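Local structure of 6'''-hydroxyparomomycin C oxidase (Microbacterium trichothecenolyticum, 7DVE) at residues C132-R140 / W332-H342; P172-R180 / R306-V314. The protein catalyses the FAD-dependent oxidation of the C3 hydroxyl of the sugar in C-glycosides such as isoorientin and mangiferin, using molecular oxygen and releasing hydrogen peroxide. All coordinates share one frame; numbering follows the deposited sequence.

Interaction 1: C132-R140 / W332-H342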
loop_
_atom_site.group_PDB
_atom_site.type_symbol
_atom_site.label_atom_id
_atom_site.label_comp_id
_atom_site.label_asym_id
_atom_site.label_seq_id
_atom_site.Cartn_x
_atom_site.Cartn_y
_atom_site.Cartn_z
ATOM N N CYS A 132 -2.189 -9.246 2.916
ATOM C CA CYS A 132 -2.862 -9.152 1.617
ATOM C C CYS A 132 -4.223 -9.846 1.576
ATOM O O CYS A 132 -4.436 -10.754 0.770
ATOM C CB CYS A 132 -1.971 -9.726 0.521
ATOM S SG CYS A 132 -0.516 -8.756 0.124
ATOM N N PRO A 133 -5.196 -9.394 2.363
ATOM C CA PRO A 133 -6.546 -9.958 2.239
ATOM C C PRO A 133 -7.238 -9.515 0.957
ATOM O O PRO A 133 -6.871 -8.523 0.315
ATOM C CB PRO A 133 -7.277 -9.411 3.467
ATOM C CG PRO A 133 -6.606 -8.115 3.749
ATOM C CD PRO A 133 -5.155 -8.245 3.284
ATOM N N ARG A 134 -8.280 -10.290 0.582
ATOM C CA ARG A 134 -9.188 -9.935 -0.493
ATOM C C ARG A 134 -10.327 -9.094 0.070
ATOM O O ARG A 134 -10.721 -9.284 1.224
ATOM C CB ARG A 134 -9.751 -11.191 -1.152
ATOM C CG ARG A 134 -8.747 -11.922 -2.041
ATOM C CD ARG A 134 -9.372 -13.131 -2.701
ATOM N NE ARG A 134 -8.409 -13.838 -3.538
ATOM C CZ ARG A 134 -8.683 -14.315 -4.743
ATOM N NH1 ARG A 134 -9.889 -14.186 -5.281
ATOM N NH2 ARG A 134 -7.722 -14.928 -5.435
ATOM N N PRO A 135 -10.853 -8.144 -0.698
ATOM C CA PRO A 135 -12.037 -7.412 -0.244
ATOM C C PRO A 135 -13.241 -8.341 -0.181
ATOM O O PRO A 135 -13.359 -9.293 -0.957
ATOM C CB PRO A 135 -12.222 -6.332 -1.313
ATOM C CG PRO A 135 -11.587 -6.917 -2.549
ATOM C CD PRO A 135 -10.430 -7.736 -2.051
ATOM N N ASN A 136 -14.141 -8.049 0.757
ATOM C CA ASN A 136 -15.360 -8.821 0.959
ATOM C C ASN A 136 -16.582 -7.900 0.925
ATOM O O ASN A 136 -16.488 -6.708 1.227
ATOM C CB ASN A 136 -15.282 -9.583 2.288
ATOM C CG ASN A 136 -16.357 -10.652 2.422
ATOM O OD1 ASN A 136 -16.929 -11.124 1.424
ATOM N ND2 ASN A 136 -16.615 -11.072 3.660
ATOM N N ASP A 137 -17.725 -8.453 0.547
ATOM C CA ASP A 137 -19.038 -7.766 0.625
ATOM C C ASP A 137 -18.927 -6.374 -0.015
ATOM O O ASP A 137 -18.396 -6.255 -1.128
ATOM C CB ASP A 137 -19.503 -7.792 2.086
ATOM C CG ASP A 137 -20.025 -9.171 2.524
ATOM O OD1 ASP A 137 -19.997 -10.131 1.710
ATOM O OD2 ASP A 137 -20.476 -9.289 3.689
ATOM N N SER A 138 -19.376 -5.301 0.648
ATOM C CA SER A 138 -19.437 -3.966 0.045
ATOM C C SER A 138 -18.067 -3.361 -0.265
ATOM O O SER A 138 -18.010 -2.417 -1.056
ATOM C CB SER A 138 -20.233 -2.999 0.947
ATOM O OG SER A 138 -19.531 -2.752 2.177
ATOM N N GLU A 139 -16.968 -3.872 0.290
ATOM C CA GLU A 139 -15.669 -3.391 -0.185
ATOM C C GLU A 139 -15.373 -3.753 -1.635
ATOM O O GLU A 139 -14.405 -3.217 -2.191
ATOM C CB GLU A 139 -14.497 -3.937 0.639
ATOM C CG GLU A 139 -14.757 -4.225 2.090
ATOM C CD GLU A 139 -13.550 -4.891 2.736
ATOM O OE1 GLU A 139 -13.385 -6.119 2.568
ATOM O OE2 GLU A 139 -12.748 -4.197 3.384
ATOM N N ARG A 140 -16.114 -4.679 -2.236
ATOM C CA ARG A 140 -15.754 -5.208 -3.542
ATOM C C ARG A 140 -16.282 -4.307 -4.640
ATOM O O ARG A 140 -17.417 -3.821 -4.573
ATOM C CB ARG A 140 -16.298 -6.629 -3.717
ATOM C CG ARG A 140 -15.659 -7.629 -2.747
ATOM C CD ARG A 140 -16.203 -9.036 -2.915
ATOM N NE ARG A 140 -15.893 -9.631 -4.208
ATOM C CZ ARG A 140 -14.882 -10.460 -4.448
ATOM N NH1 ARG A 140 -13.960 -10.710 -3.536
ATOM N NH2 ARG A 140 -14.802 -11.065 -5.635
ATOM N N TRP A 332 -6.251 -13.396 10.341
ATOM C CA TRP A 332 -7.157 -12.513 9.634
ATOM C C TRP A 332 -8.569 -12.719 10.168
ATOM O O TRP A 332 -9.064 -13.848 10.188
ATOM C CB TRP A 332 -7.092 -12.831 8.143
ATOM C CG TRP A 332 -8.045 -12.087 7.272
ATOM C CD1 TRP A 332 -8.667 -10.902 7.552
ATOM C CD2 TRP A 332 -8.465 -12.465 5.952
ATOM N NE1 TRP A 332 -9.449 -10.525 6.492
ATOM C CE2 TRP A 332 -9.350 -11.468 5.500
ATOM C CE3 TRP A 332 -8.182 -13.557 5.117
ATOM C CZ2 TRP A 332 -9.949 -11.515 4.245
ATOM C CZ3 TRP A 332 -8.774 -13.616 3.876
ATOM C CH2 TRP A 332 -9.656 -12.601 3.448
ATOM N N VAL A 333 -9.205 -11.636 10.615
ATOM C CA VAL A 333 -10.602 -11.639 11.033
ATOM C C VAL A 333 -11.364 -10.831 9.992
ATOM O O VAL A 333 -11.355 -9.590 10.040
ATOM C CB VAL A 333 -10.792 -11.053 12.440
ATOM C CG1 VAL A 333 -12.223 -11.344 12.932
ATOM C CG2 VAL A 333 -9.732 -11.597 13.402
ATOM N N PRO A 334 -12.030 -11.492 9.045
ATOM C CA PRO A 334 -12.495 -10.797 7.838
ATOM C C PRO A 334 -13.638 -9.825 8.079
ATOM O O PRO A 334 -14.501 -10.026 8.936
ATOM C CB PRO A 334 -12.940 -11.941 6.920
ATOM C CG PRO A 334 -12.117 -13.117 7.390
ATOM C CD PRO A 334 -12.000 -12.956 8.879
ATOM N N PHE A 335 -13.593 -8.743 7.298
ATOM C CA PHE A 335 -14.702 -7.817 7.117
ATOM C C PHE A 335 -15.961 -8.527 6.605
ATOM O O PHE A 335 -15.898 -9.353 5.692
ATOM C CB PHE A 335 -14.261 -6.738 6.117
ATOM C CG PHE A 335 -15.330 -5.735 5.762
ATOM C CD1 PHE A 335 -16.319 -6.036 4.808
ATOM C CD2 PHE A 335 -15.339 -4.472 6.361
ATOM C CE1 PHE A 335 -17.294 -5.103 4.483
ATOM C CE2 PHE A 335 -16.309 -3.534 6.025
ATOM C CZ PHE A 335 -17.294 -3.849 5.090
ATOM N N THR A 336 -17.115 -8.175 7.186
ATOM C CA THR A 336 -18.435 -8.471 6.623
ATOM C C THR A 336 -19.325 -7.239 6.755
ATOM O O THR A 336 -19.144 -6.422 7.662
ATOM C CB THR A 336 -19.132 -9.660 7.305
ATOM O OG1 THR A 336 -19.373 -9.361 8.687
ATOM C CG2 THR A 336 -18.298 -10.942 7.184
ATOM N N ASP A 337 -20.289 -7.108 5.837
ATOM C CA ASP A 337 -21.212 -5.974 5.882
ATOM C C ASP A 337 -21.827 -5.812 7.270
ATOM O O ASP A 337 -22.004 -4.687 7.756
ATOM C CB ASP A 337 -22.323 -6.150 4.841
ATOM C CG ASP A 337 -21.908 -5.698 3.457
ATOM O OD1 ASP A 337 -20.778 -5.207 3.326
ATOM O OD2 ASP A 337 -22.693 -5.833 2.498
ATOM N N ASP A 338 -22.150 -6.934 7.921
ATOM C CA ASP A 338 -22.741 -6.940 9.254
ATOM C C ASP A 338 -21.729 -6.579 10.349
ATOM O O ASP A 338 -22.128 -6.071 11.405
ATOM C CB ASP A 338 -23.321 -8.323 9.526
ATOM C CG ASP A 338 -23.902 -8.991 8.257
ATOM O OD1 ASP A 338 -24.930 -8.510 7.709
ATOM O OD2 ASP A 338 -23.261 -9.965 7.761
ATOM N N MET A 339 -20.434 -6.857 10.135
ATOM C CA MET A 339 -19.372 -6.599 11.117
ATOM C C MET A 339 -18.232 -5.861 10.421
ATOM O O MET A 339 -17.177 -6.445 10.148
ATOM C CB MET A 339 -18.851 -7.901 11.732
ATOM C CG MET A 339 -19.680 -8.535 12.831
ATOM S SD MET A 339 -20.068 -7.375 14.131
ATOM C CE MET A 339 -18.499 -7.413 15.023
ATOM N N PRO A 340 -18.407 -4.565 10.132
ATOM C CA PRO A 340 -17.602 -3.917 9.080
ATOM C C PRO A 340 -16.231 -3.424 9.542
ATOM O O PRO A 340 -15.882 -2.250 9.395
ATOM C CB PRO A 340 -18.524 -2.776 8.624
ATOM C CG PRO A 340 -19.320 -2.429 9.818
ATOM C CD PRO A 340 -19.495 -3.695 10.617
ATOM N N PHE A 341 -15.401 -4.353 10.034
ATOM C CA PHE A 341 -14.016 -4.071 10.387
ATOM C C PHE A 341 -13.101 -5.151 9.835
ATOM O O PHE A 341 -13.411 -6.344 9.900
ATOM C CB PHE A 341 -13.831 -3.969 11.913
ATOM C CG PHE A 341 -15.054 -3.506 12.618
ATOM C CD1 PHE A 341 -15.399 -2.172 12.610
ATOM C CD2 PHE A 341 -15.904 -4.417 13.226
ATOM C CE1 PHE A 341 -16.579 -1.739 13.227
ATOM C CE2 PHE A 341 -17.081 -4.000 13.841
ATOM C CZ PHE A 341 -17.421 -2.659 13.845
ATOM N N HIS A 342 -11.963 -4.736 9.301
ATOM C CA HIS A 342 -10.909 -5.687 8.977
ATOM C C HIS A 342 -10.039 -5.860 10.220
ATOM O O HIS A 342 -9.553 -4.871 10.779
ATOM C CB HIS A 342 -10.083 -5.203 7.792
ATOM C CG HIS A 342 -8.734 -5.834 7.702
ATOM N ND1 HIS A 342 -8.533 -7.077 7.140
ATOM C CD2 HIS A 342 -7.518 -5.409 8.129
ATOM C CE1 HIS A 342 -7.250 -7.380 7.201
ATOM N NE2 HIS A 342 -6.610 -6.380 7.789
#
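The loop linking strands 330-333 and 341-347 of the antiparallel sheet packs on 132-140 through Phe335, whose ring meets Glu139. Glu139 CG lies over one face, 3.7 Å from the centroid of the Phe335 ring. Its carboxylate stacks on the same ring, planes 12° apart. Glu139 OE1 accepts a bond from Asn136 N, and OE2 is held by the backbone nitrogens of Ala486 and Cys487. With an alanine at Glu139, this face of Phe335 would probably lose its cover, and three backbone N-H groups their acceptor. Asn136 ND2 donates to Phe335 O at 2.8 Å, nearly in line with the carbonyl. Its CG is anti to the backbone N (chi1 -167°), turning the amide to Phe335.

Thr336 to Met339 form a type I beta turn within the loop of this beta hairpin. Asp337 exchanges bonds with Asp137 and Ser138. Asp337 N donates to the anti lone pair of Asp137 OD2 at 3.1 Å, almost straight at 176°. Asp337 OD1 takes Ser138 N and Ser138 OG from opposite faces of its carboxylate plane. These bonds probably offset the nearness of the two aspartates.

Nearer the flavin, Pro133 CB sits over the Trp332 six-membered ring in a CH-pi contact, 3.5 Å from Trp332 CZ2. Pro133 CG touches His342 CE1 at 3.6 Å; the His342 side chain lies about 6 Å from that of His444, the probable proton acceptor.

Interaction 2: P172-R180 / R306-V314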
loop_
_atom_site.group_PDB
_atom_site.type_symbol
_atom_site.label_atom_id
_atom_site.label_comp_id
_atom_site.label_asym_id
_atom_site.label_seq_id
_atom_site.Cartn_x
_atom_site.Cartn_y
_atom_site.Cartn_z
ATOM N N PRO A 172 6.043 -23.619 16.475
ATOM C CA PRO A 172 5.367 -24.262 17.617
ATOM C C PRO A 172 4.071 -23.579 18.038
ATOM O O PRO A 172 3.190 -24.240 18.609
ATOM C CB PRO A 172 6.418 -24.203 18.739
ATOM C CG PRO A 172 7.710 -23.741 18.104
ATOM C CD PRO A 172 7.500 -23.482 16.655
ATOM N N TYR A 173 3.909 -22.285 17.768
ATOM C CA TYR A 173 2.693 -21.580 18.142
ATOM C C TYR A 173 1.692 -21.485 16.995
ATOM O O TYR A 173 0.748 -20.692 17.069
ATOM C CB TYR A 173 3.051 -20.195 18.690
ATOM C CG TYR A 173 4.043 -20.303 19.832
ATOM C CD1 TYR A 173 3.734 -21.050 20.974
ATOM C CD2 TYR A 173 5.315 -19.729 19.744
ATOM C CE1 TYR A 173 4.647 -21.191 22.013
ATOM C CE2 TYR A 173 6.236 -19.860 20.792
ATOM C CZ TYR A 173 5.891 -20.595 21.917
ATOM O OH TYR A 173 6.775 -20.728 22.957
ATOM N N ALA A 174 1.880 -22.284 15.943
ATOM C CA ALA A 174 0.958 -22.279 14.811
ATOM C C ALA A 174 -0.454 -22.661 15.248
ATOM O O ALA A 174 -0.662 -23.695 15.891
ATOM C CB ALA A 174 1.446 -23.246 13.731
ATOM N N GLY A 175 -1.422 -21.821 14.906
ATOM C CA GLY A 175 -2.815 -22.149 15.096
ATOM C C GLY A 175 -3.421 -21.787 16.439
ATOM O O GLY A 175 -4.644 -21.899 16.585
ATOM N N ILE A 176 -2.622 -21.359 17.420
ATOM C CA ILE A 176 -3.167 -21.060 18.745
ATOM C C ILE A 176 -4.145 -19.891 18.672
ATOM O O ILE A 176 -5.242 -19.931 19.243
ATOM C CB ILE A 176 -2.032 -20.762 19.739
ATOM C CG1 ILE A 176 -1.213 -22.020 20.008
ATOM C CG2 ILE A 176 -2.611 -20.248 21.041
ATOM C CD1 ILE A 176 -0.165 -21.826 21.085
ATOM N N VAL A 177 -3.751 -18.825 17.979
ATOM C CA VAL A 177 -4.571 -17.622 17.923
ATOM C C VAL A 177 -5.844 -17.892 17.139
ATOM O O VAL A 177 -6.950 -17.527 17.569
ATOM C CB VAL A 177 -3.766 -16.466 17.311
ATOM C CG1 VAL A 177 -4.688 -15.317 16.898
ATOM C CG2 VAL A 177 -2.728 -16.008 18.293
ATOM N N ARG A 178 -5.695 -18.547 15.983
ATOM C CA ARG A 178 -6.831 -18.916 15.141
ATOM C C ARG A 178 -7.807 -19.819 15.892
ATOM O O ARG A 178 -9.024 -19.632 15.811
ATOM C CB ARG A 178 -6.305 -19.584 13.863
ATOM C CG ARG A 178 -7.306 -19.693 12.740
ATOM C CD ARG A 178 -6.674 -20.270 11.461
ATOM N NE ARG A 178 -6.280 -21.680 11.547
ATOM C CZ ARG A 178 -5.030 -22.111 11.689
ATOM N NH1 ARG A 178 -4.022 -21.273 11.910
ATOM N NH2 ARG A 178 -4.784 -23.420 11.618
ATOM N N GLU A 179 -7.287 -20.776 16.659
ATOM C CA GLU A 179 -8.134 -21.655 17.468
ATOM C C GLU A 179 -8.948 -20.857 18.480
ATOM O O GLU A 179 -10.174 -21.035 18.610
ATOM C CB GLU A 179 -7.251 -22.655 18.208
ATOM C CG GLU A 179 -7.611 -24.096 18.081
ATOM C CD GLU A 179 -6.581 -24.970 18.795
ATOM O OE1 GLU A 179 -6.689 -26.224 18.714
ATOM O OE2 GLU A 179 -5.684 -24.394 19.458
ATOM N N ARG A 180 -8.266 -19.988 19.229
ATOM C CA ARG A 180 -8.938 -19.244 20.285
ATOM C C ARG A 180 -9.984 -18.293 19.713
ATOM O O ARG A 180 -11.060 -18.124 20.298
ATOM C CB ARG A 180 -7.903 -18.513 21.128
ATOM C CG ARG A 180 -7.184 -19.456 22.060
ATOM C CD ARG A 180 -6.010 -18.803 22.750
ATOM N NE ARG A 180 -5.102 -19.819 23.256
ATOM C CZ ARG A 180 -4.280 -19.643 24.280
ATOM N NH1 ARG A 180 -4.194 -18.475 24.902
ATOM N NH2 ARG A 180 -3.525 -20.660 24.688
ATOM N N ARG A 306 -1.337 -10.427 26.273
ATOM C CA ARG A 306 -0.453 -11.516 26.644
ATOM C C ARG A 306 -1.212 -12.831 26.540
ATOM O O ARG A 306 -2.175 -13.061 27.283
ATOM C CB ARG A 306 0.079 -11.319 28.060
ATOM C CG ARG A 306 0.950 -12.467 28.539
ATOM C CD ARG A 306 1.355 -12.277 30.000
ATOM N NE ARG A 306 2.676 -11.662 30.033
ATOM C CZ ARG A 306 2.894 -10.369 30.221
ATOM N NH1 ARG A 306 1.904 -9.541 30.534
ATOM N NH2 ARG A 306 4.129 -9.893 30.077
ATOM N N MET A 307 -0.783 -13.693 25.629
ATOM C CA MET A 307 -1.443 -14.986 25.458
ATOM C C MET A 307 -1.329 -15.849 26.716
ATOM O O MET A 307 -0.253 -15.972 27.311
ATOM C CB MET A 307 -0.835 -15.719 24.271
ATOM C CG MET A 307 -1.553 -15.408 22.984
ATOM S SD MET A 307 -1.137 -16.554 21.680
ATOM C CE MET A 307 0.478 -17.137 22.150
ATOM N N ARG A 308 -2.444 -16.453 27.114
ATOM C CA ARG A 308 -2.484 -17.354 28.258
ATOM C C ARG A 308 -2.219 -18.797 27.806
ATOM O O ARG A 308 -2.283 -19.123 26.616
ATOM C CB ARG A 308 -3.852 -17.265 28.945
ATOM C CG ARG A 308 -5.025 -17.461 27.950
ATOM C CD ARG A 308 -6.403 -17.662 28.606
ATOM N NE ARG A 308 -6.898 -16.406 29.169
ATOM C CZ ARG A 308 -7.747 -15.586 28.558
ATOM N NH1 ARG A 308 -8.195 -15.836 27.332
ATOM N NH2 ARG A 308 -8.126 -14.467 29.178
ATOM N N ASP A 309 -1.957 -19.671 28.786
ATOM C CA ASP A 309 -1.752 -21.112 28.572
ATOM C C ASP A 309 -0.798 -21.366 27.413
ATOM O O ASP A 309 -1.148 -21.925 26.377
ATOM C CB ASP A 309 -3.075 -21.832 28.350
ATOM C CG ASP A 309 -4.067 -21.550 29.444
ATOM O OD1 ASP A 309 -3.627 -21.251 30.590
ATOM O OD2 ASP A 309 -5.280 -21.611 29.139
ATOM N N PHE A 310 0.421 -20.940 27.627
ATOM C CA PHE A 310 1.418 -20.762 26.586
ATOM C C PHE A 310 2.522 -21.759 26.897
ATOM O O PHE A 310 3.350 -21.515 27.779
ATOM C CB PHE A 310 1.905 -19.316 26.616
ATOM C CG PHE A 310 2.872 -18.960 25.542
ATOM C CD1 PHE A 310 2.444 -18.743 24.248
ATOM C CD2 PHE A 310 4.218 -18.812 25.834
ATOM C CE1 PHE A 310 3.344 -18.380 23.249
ATOM C CE2 PHE A 310 5.129 -18.458 24.845
ATOM C CZ PHE A 310 4.688 -18.231 23.550
ATOM N N THR A 311 2.506 -22.902 26.218
ATOM C CA THR A 311 3.564 -23.889 26.413
ATOM C C THR A 311 4.869 -23.291 25.915
ATOM O O THR A 311 4.972 -22.963 24.731
ATOM C CB THR A 311 3.250 -25.187 25.682
ATOM O OG1 THR A 311 1.975 -25.666 26.103
ATOM C CG2 THR A 311 4.274 -26.242 26.005
ATOM N N PRO A 312 5.861 -23.084 26.771
ATOM C CA PRO A 312 7.117 -22.500 26.300
ATOM C C PRO A 312 7.901 -23.483 25.446
ATOM O O PRO A 312 7.761 -24.702 25.575
ATOM C CB PRO A 312 7.861 -22.166 27.599
ATOM C CG PRO A 312 7.295 -23.094 28.613
ATOM C CD PRO A 312 5.874 -23.369 28.218
ATOM N N VAL A 313 8.732 -22.930 24.557
ATOM C CA VAL A 313 9.585 -23.720 23.674
ATOM C C VAL A 313 10.943 -23.915 24.340
ATOM O O VAL A 313 11.557 -22.955 24.819
ATOM C CB VAL A 313 9.717 -23.054 22.290
ATOM C CG1 VAL A 313 10.257 -21.630 22.409
ATOM C CG2 VAL A 313 10.608 -23.891 21.372
ATOM N N VAL A 314 11.408 -25.166 24.385
ATOM C CA VAL A 314 12.588 -25.491 25.181
ATOM C C VAL A 314 13.849 -24.896 24.558
ATOM O O VAL A 314 14.727 -24.395 25.269
ATOM C CB VAL A 314 12.701 -27.018 25.378
ATOM C CG1 VAL A 314 12.841 -27.744 24.046
ATOM C CG2 VAL A 314 13.858 -27.367 26.309
#
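A type II beta turn from Tyr173 to Ile176 leads into helix 176-183, with Gly175 at the N-cap, and faces the chain that leaves strand 300-307. CA atoms approach to 7.4 Å at Pro172 and Val313. Tyr173 and Phe310 form an offset stack, ring centroids 4.3 Å apart and planes at 19°. With chi1 at -176°, Phe310 swings its ring away from its own backbone N and lays a face against Tyr173. Tyr173 OH makes a weak hydrogen bond to Thr311 O, which lies at the edge of the tyrosine ring. Val313 CG1 packs 3.6 Å from Tyr173 OH.

At the helix, Met307 SD meets Val177 CG2 at 3.8 Å and Ile176 CG2 at 4.0 Å. One turn on, Arg180 runs extended from CG to NE. Its NH1 and NH2 both grip Arg308 O, at 2.6 and 2.8 Å, from the same face of the carbonyl plane. NH2 adds a weak bond to Asp309 O, while NH1 also bonds Ile426 O. Arg308 NH1 turns to Lys424 O. The guanidinium of Arg180 thus ties the helix to main-chain carbonyls at the strand end, with the Asp309 carboxylate near but not in contact.

Overall arrangement
Of the four segments, 132-140 comes first, in the loop between strand 116-117 and helix 142-145. The chain then reaches 172-180, which opens helix 176-183. Interaction 2 closes the shorter loop, where segment 306-314 carries the chain out of strand 300-307 and meets that helix. Interaction 1 closes the longer loop at 332-342, so the loop of interaction 2 lies wholly within it. The loops nest and do not cross. Both contacts reach the same antiparallel sheet. Interaction 1 ties it to a loop near the flavin, and interaction 2 ties it to a helix away from the annotated sites. Their centres are about 26 Å apart, and they do not touch.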